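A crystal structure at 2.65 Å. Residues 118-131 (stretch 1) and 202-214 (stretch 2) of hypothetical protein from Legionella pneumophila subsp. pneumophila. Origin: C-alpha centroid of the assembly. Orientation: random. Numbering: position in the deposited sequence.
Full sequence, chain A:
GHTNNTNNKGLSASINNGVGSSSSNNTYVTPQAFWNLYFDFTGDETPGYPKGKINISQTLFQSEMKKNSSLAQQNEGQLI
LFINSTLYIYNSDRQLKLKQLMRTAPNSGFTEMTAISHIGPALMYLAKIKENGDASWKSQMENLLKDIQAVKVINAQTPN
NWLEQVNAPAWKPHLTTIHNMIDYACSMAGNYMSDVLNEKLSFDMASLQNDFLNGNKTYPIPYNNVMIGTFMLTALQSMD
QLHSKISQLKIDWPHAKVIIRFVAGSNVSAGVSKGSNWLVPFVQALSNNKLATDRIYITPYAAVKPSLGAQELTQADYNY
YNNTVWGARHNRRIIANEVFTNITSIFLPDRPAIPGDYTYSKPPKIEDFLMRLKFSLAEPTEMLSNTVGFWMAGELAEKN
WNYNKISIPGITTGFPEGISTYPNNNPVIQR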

# COMPACT_ATOMS: atom_id res chain seq x y z
N HIS A 118 23.58 6.46 -9.63
CA HIS A 118 22.64 6.71 -10.69
C HIS A 118 23.22 6.72 -12.11
O HIS A 118 22.44 6.74 -13.09
CB HIS A 118 21.92 8.02 -10.41
CG HIS A 118 20.79 7.86 -9.44
ND1 HIS A 118 20.07 8.94 -8.97
CD2 HIS A 118 20.26 6.72 -8.92
CE1 HIS A 118 19.13 8.44 -8.20
NE2 HIS A 118 19.21 7.11 -8.12
N ILE A 119 24.56 6.60 -12.25
CA ILE A 119 25.24 6.56 -13.55
C ILE A 119 24.79 5.29 -14.31
O ILE A 119 24.47 5.39 -15.51
CB ILE A 119 26.78 6.68 -13.38
CG1 ILE A 119 27.12 8.15 -13.03
CG2 ILE A 119 27.55 6.18 -14.62
CD1 ILE A 119 28.57 8.41 -12.55
N GLY A 120 24.69 4.16 -13.60
CA GLY A 120 24.21 2.89 -14.14
C GLY A 120 22.80 3.02 -14.71
O GLY A 120 22.63 2.89 -15.93
N PRO A 121 21.78 3.38 -13.87
CA PRO A 121 20.40 3.56 -14.39
C PRO A 121 20.31 4.59 -15.52
O PRO A 121 19.57 4.36 -16.48
CB PRO A 121 19.62 4.01 -13.16
CG PRO A 121 20.36 3.39 -12.02
CD PRO A 121 21.80 3.51 -12.39
N ALA A 122 21.08 5.70 -15.43
CA ALA A 122 21.13 6.74 -16.47
C ALA A 122 21.52 6.14 -17.83
O ALA A 122 20.83 6.38 -18.83
CB ALA A 122 22.11 7.84 -16.09
N LEU A 123 22.60 5.32 -17.84
CA LEU A 123 23.09 4.67 -19.04
C LEU A 123 22.09 3.65 -19.58
O LEU A 123 21.90 3.57 -20.81
CB LEU A 123 24.46 4.03 -18.80
CG LEU A 123 25.64 5.01 -18.81
CD1 LEU A 123 26.91 4.32 -18.38
CD2 LEU A 123 25.82 5.69 -20.19
N MSE A 124 21.39 2.92 -18.67
CA MSE A 124 20.33 1.96 -19.02
C MSE A 124 19.18 2.67 -19.75
O MSE A 124 18.73 2.21 -20.80
CB MSE A 124 19.79 1.25 -17.77
CG MSE A 124 20.74 0.25 -17.16
SE MSE A 124 20.11 -0.27 -15.38
CE MSE A 124 21.85 -0.44 -14.47
N TYR A 125 18.77 3.83 -19.22
CA TYR A 125 17.73 4.69 -19.76
C TYR A 125 18.13 5.20 -21.14
O TYR A 125 17.30 5.20 -22.04
CB TYR A 125 17.45 5.87 -18.81
CG TYR A 125 16.50 5.59 -17.66
CD1 TYR A 125 16.53 4.36 -16.99
CD2 TYR A 125 15.65 6.57 -17.17
CE1 TYR A 125 15.69 4.11 -15.90
CE2 TYR A 125 14.82 6.34 -16.08
CZ TYR A 125 14.82 5.09 -15.46
OH TYR A 125 14.00 4.84 -14.39
N LEU A 126 19.42 5.57 -21.31
CA LEU A 126 19.95 6.07 -22.59
C LEU A 126 19.90 4.98 -23.68
O LEU A 126 19.55 5.29 -24.82
CB LEU A 126 21.38 6.62 -22.43
CG LEU A 126 21.49 7.96 -21.68
CD1 LEU A 126 22.91 8.22 -21.28
CD2 LEU A 126 20.98 9.12 -22.51
N ALA A 127 20.15 3.70 -23.30
CA ALA A 127 20.07 2.54 -24.19
C ALA A 127 18.63 2.35 -24.69
O ALA A 127 18.43 2.05 -25.88
CB ALA A 127 20.57 1.29 -23.48
N LYS A 128 17.62 2.56 -23.79
CA LYS A 128 16.19 2.46 -24.15
C LYS A 128 15.79 3.63 -25.08
O LYS A 128 15.10 3.38 -26.09
CB LYS A 128 15.28 2.40 -22.91
CG LYS A 128 13.80 2.18 -23.28
CD LYS A 128 13.37 0.75 -23.16
CE LYS A 128 13.22 0.08 -24.49
NZ LYS A 128 12.93 -1.36 -24.33
N ILE A 129 16.24 4.88 -24.76
CA ILE A 129 15.99 6.07 -25.58
C ILE A 129 16.50 5.80 -27.00
O ILE A 129 15.79 6.10 -27.96
CB ILE A 129 16.62 7.34 -24.95
CG1 ILE A 129 15.97 7.66 -23.57
CG2 ILE A 129 16.52 8.56 -25.89
CD1 ILE A 129 16.85 8.43 -22.62
N LYS A 130 17.70 5.17 -27.12
CA LYS A 130 18.30 4.82 -28.42
C LYS A 130 17.40 3.81 -29.16
O LYS A 130 17.06 4.05 -30.32
CB LYS A 130 19.72 4.27 -28.24
CG LYS A 130 20.39 3.87 -29.55
CD LYS A 130 21.81 3.42 -29.34
CE LYS A 130 22.49 3.09 -30.65
NZ LYS A 130 22.17 1.72 -31.13
N GLU A 131 16.98 2.72 -28.47
CA GLU A 131 16.12 1.66 -29.01
C GLU A 131 14.80 2.25 -29.59
O GLU A 131 14.38 1.86 -30.70
CB GLU A 131 15.84 0.61 -27.94
CG GLU A 131 15.26 -0.69 -28.48
CD GLU A 131 14.26 -1.35 -27.55
OE1 GLU A 131 14.70 -2.07 -26.63
OE2 GLU A 131 13.04 -1.13 -27.73
N SER A 202 29.66 -0.49 -29.37
CA SER A 202 28.25 -0.41 -29.76
C SER A 202 27.45 0.01 -28.54
O SER A 202 27.89 -0.24 -27.42
CB SER A 202 27.75 -1.75 -30.28
OG SER A 202 28.62 -2.29 -31.27
N PHE A 203 26.28 0.61 -28.72
CA PHE A 203 25.51 0.96 -27.54
C PHE A 203 24.10 0.38 -27.66
O PHE A 203 23.39 0.68 -28.61
CB PHE A 203 25.49 2.47 -27.29
CG PHE A 203 24.79 2.92 -26.02
CD1 PHE A 203 25.22 2.48 -24.77
CD2 PHE A 203 23.74 3.82 -26.08
CE1 PHE A 203 24.59 2.91 -23.60
CE2 PHE A 203 23.11 4.27 -24.91
CZ PHE A 203 23.52 3.79 -23.67
N ASP A 204 23.75 -0.51 -26.72
CA ASP A 204 22.44 -1.16 -26.57
C ASP A 204 22.38 -1.83 -25.19
O ASP A 204 23.41 -1.89 -24.52
CB ASP A 204 22.12 -2.15 -27.72
CG ASP A 204 23.19 -3.16 -28.02
OD1 ASP A 204 23.45 -4.02 -27.16
OD2 ASP A 204 23.74 -3.12 -29.13
N MSE A 205 21.19 -2.33 -24.77
CA MSE A 205 20.98 -2.99 -23.47
C MSE A 205 22.07 -4.04 -23.20
O MSE A 205 22.70 -4.01 -22.14
CB MSE A 205 19.59 -3.66 -23.39
CG MSE A 205 18.40 -2.71 -23.46
SE MSE A 205 18.18 -1.62 -21.87
CE MSE A 205 16.29 -1.37 -22.04
N ALA A 206 22.29 -4.94 -24.17
CA ALA A 206 23.23 -6.06 -24.12
C ALA A 206 24.68 -5.60 -24.02
O ALA A 206 25.42 -6.12 -23.18
CB ALA A 206 23.04 -6.93 -25.35
N SER A 207 25.09 -4.65 -24.90
CA SER A 207 26.43 -4.09 -24.96
C SER A 207 26.75 -3.37 -23.66
O SER A 207 27.83 -3.59 -23.11
CB SER A 207 26.55 -3.14 -26.15
OG SER A 207 26.49 -3.84 -27.39
N LEU A 208 25.79 -2.59 -23.13
CA LEU A 208 25.97 -1.85 -21.88
C LEU A 208 26.30 -2.80 -20.71
O LEU A 208 27.23 -2.53 -19.94
CB LEU A 208 24.71 -1.01 -21.56
CG LEU A 208 24.61 -0.39 -20.16
CD1 LEU A 208 25.58 0.80 -20.00
CD2 LEU A 208 23.21 -0.01 -19.86
N GLN A 209 25.56 -3.93 -20.63
CA GLN A 209 25.79 -4.92 -19.60
C GLN A 209 27.19 -5.53 -19.71
O GLN A 209 27.94 -5.55 -18.72
CB GLN A 209 24.72 -6.02 -19.68
CG GLN A 209 25.03 -7.15 -18.70
CD GLN A 209 23.99 -8.19 -18.48
OE1 GLN A 209 23.65 -8.50 -17.34
NE2 GLN A 209 23.49 -8.79 -19.55
N ASN A 210 27.55 -6.02 -20.90
CA ASN A 210 28.82 -6.69 -21.12
C ASN A 210 30.03 -5.74 -21.07
O ASN A 210 31.03 -6.09 -20.44
CB ASN A 210 28.77 -7.44 -22.45
CG ASN A 210 29.98 -8.26 -22.79
OD1 ASN A 210 30.16 -9.38 -22.32
ND2 ASN A 210 30.81 -7.73 -23.66
N ASP A 211 29.94 -4.55 -21.72
CA ASP A 211 31.08 -3.62 -21.85
C ASP A 211 31.32 -2.74 -20.64
O ASP A 211 32.45 -2.26 -20.46
CB ASP A 211 30.91 -2.70 -23.08
CG ASP A 211 30.78 -3.42 -24.41
OD1 ASP A 211 31.26 -4.57 -24.51
OD2 ASP A 211 30.25 -2.81 -25.35
N PHE A 212 30.29 -2.50 -19.83
CA PHE A 212 30.41 -1.56 -18.71
C PHE A 212 29.95 -2.13 -17.34
O PHE A 212 30.76 -2.21 -16.42
CB PHE A 212 29.63 -0.27 -19.05
CG PHE A 212 29.52 0.72 -17.93
CD1 PHE A 212 30.64 1.39 -17.46
CD2 PHE A 212 28.29 0.99 -17.34
CE1 PHE A 212 30.53 2.32 -16.42
CE2 PHE A 212 28.19 1.92 -16.29
CZ PHE A 212 29.31 2.61 -15.88
N LEU A 213 28.67 -2.50 -17.19
CA LEU A 213 28.14 -2.97 -15.91
C LEU A 213 28.92 -4.16 -15.35
O LEU A 213 29.19 -4.18 -14.15
CB LEU A 213 26.63 -3.30 -16.02
CG LEU A 213 25.71 -2.13 -16.39
CD1 LEU A 213 24.30 -2.61 -16.60
CD2 LEU A 213 25.78 -1.01 -15.36
N ASN A 214 29.32 -5.11 -16.20
CA ASN A 214 30.05 -6.33 -15.79
C ASN A 214 31.56 -6.12 -15.69
O ASN A 214 32.27 -7.00 -15.18
CB ASN A 214 29.76 -7.47 -16.77
CG ASN A 214 28.36 -7.99 -16.68
OD1 ASN A 214 27.87 -8.65 -17.60
ND2 ASN A 214 27.68 -7.72 -15.56

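The two stretches pack as a pair of helices running in roughly opposite directions. The angle between their N-to-C directions is 150°, and their axes approach to 9.6 Å. The start of one therefore faces the end of the other. Gly 120 lies near Leu 213, with CA atoms 7.3 Å apart. Further along, Ala 127 CA comes within 5.0 Å of Asp 204 CA. The contact is mostly apolar and buries 644 Å², both sides summed.

Ile 119 makes a light contact. Its CG2 lies 4.2 Å from Phe 212 CZ. Gly 120 has no side chain, and its CA sits 4.4 Å from Leu 213 CD2.

Leu 123 points toward stretch 2 and meets three residues. Its CD1 packs 3.4 Å from Phe 212 CE2, and its CB lies 3.6 Å from Leu 208 CD1. Its carbonyl O is 3.3 Å from Phe 203 CZ, at the edge of the ring and near its plane. Ring C-H groups carry a slight positive charge, so this approach suits a carbonyl oxygen. The same oxygen accepts the helical hydrogen bond from Ala 127 N at 3.0 Å.

Met 124, a selenomethionine, leaves its backbone sideways, but its end comes nearer to stretch 2. Its CG is 3.7 Å from Leu 208 CD2, and its CE reaches Leu 213 CD1 at 3.9 Å.

Leu 126 meets the Phe 203 ring, CB to CZ at 3.8 Å. Ala 127 sits where the backbones come closest, and its small side chain fits the narrow gap. Its CB is 3.9 Å from Phe 203 CZ, 3.9 Å from Met 205 N and 4.1 Å from Met 205 SE, also a selenomethionine. Close by, Asp 204 caps its own helix: its OD1 accepts from Ser 207 N at 2.9 Å, satisfying an amide in the first turn.

Lys 128 contributes its aliphatic part, with CD 3.8 Å from Met 205 CE. Its charged end forms a salt bridge within stretch 1, NZ to Glu 131 OE1 at 3.0 Å.

Lys 130 makes the only hydrogen bond between the stretches. Its NZ donates to Phe 203 O at 3.0 Å. That carbonyl precedes the helix of stretch 2. The lysine chain is extended through chi3 and turns at chi4. Along the way its CD passes 3.8 Å from Phe 203 CD2, and the ammonium group bonds to the backbone.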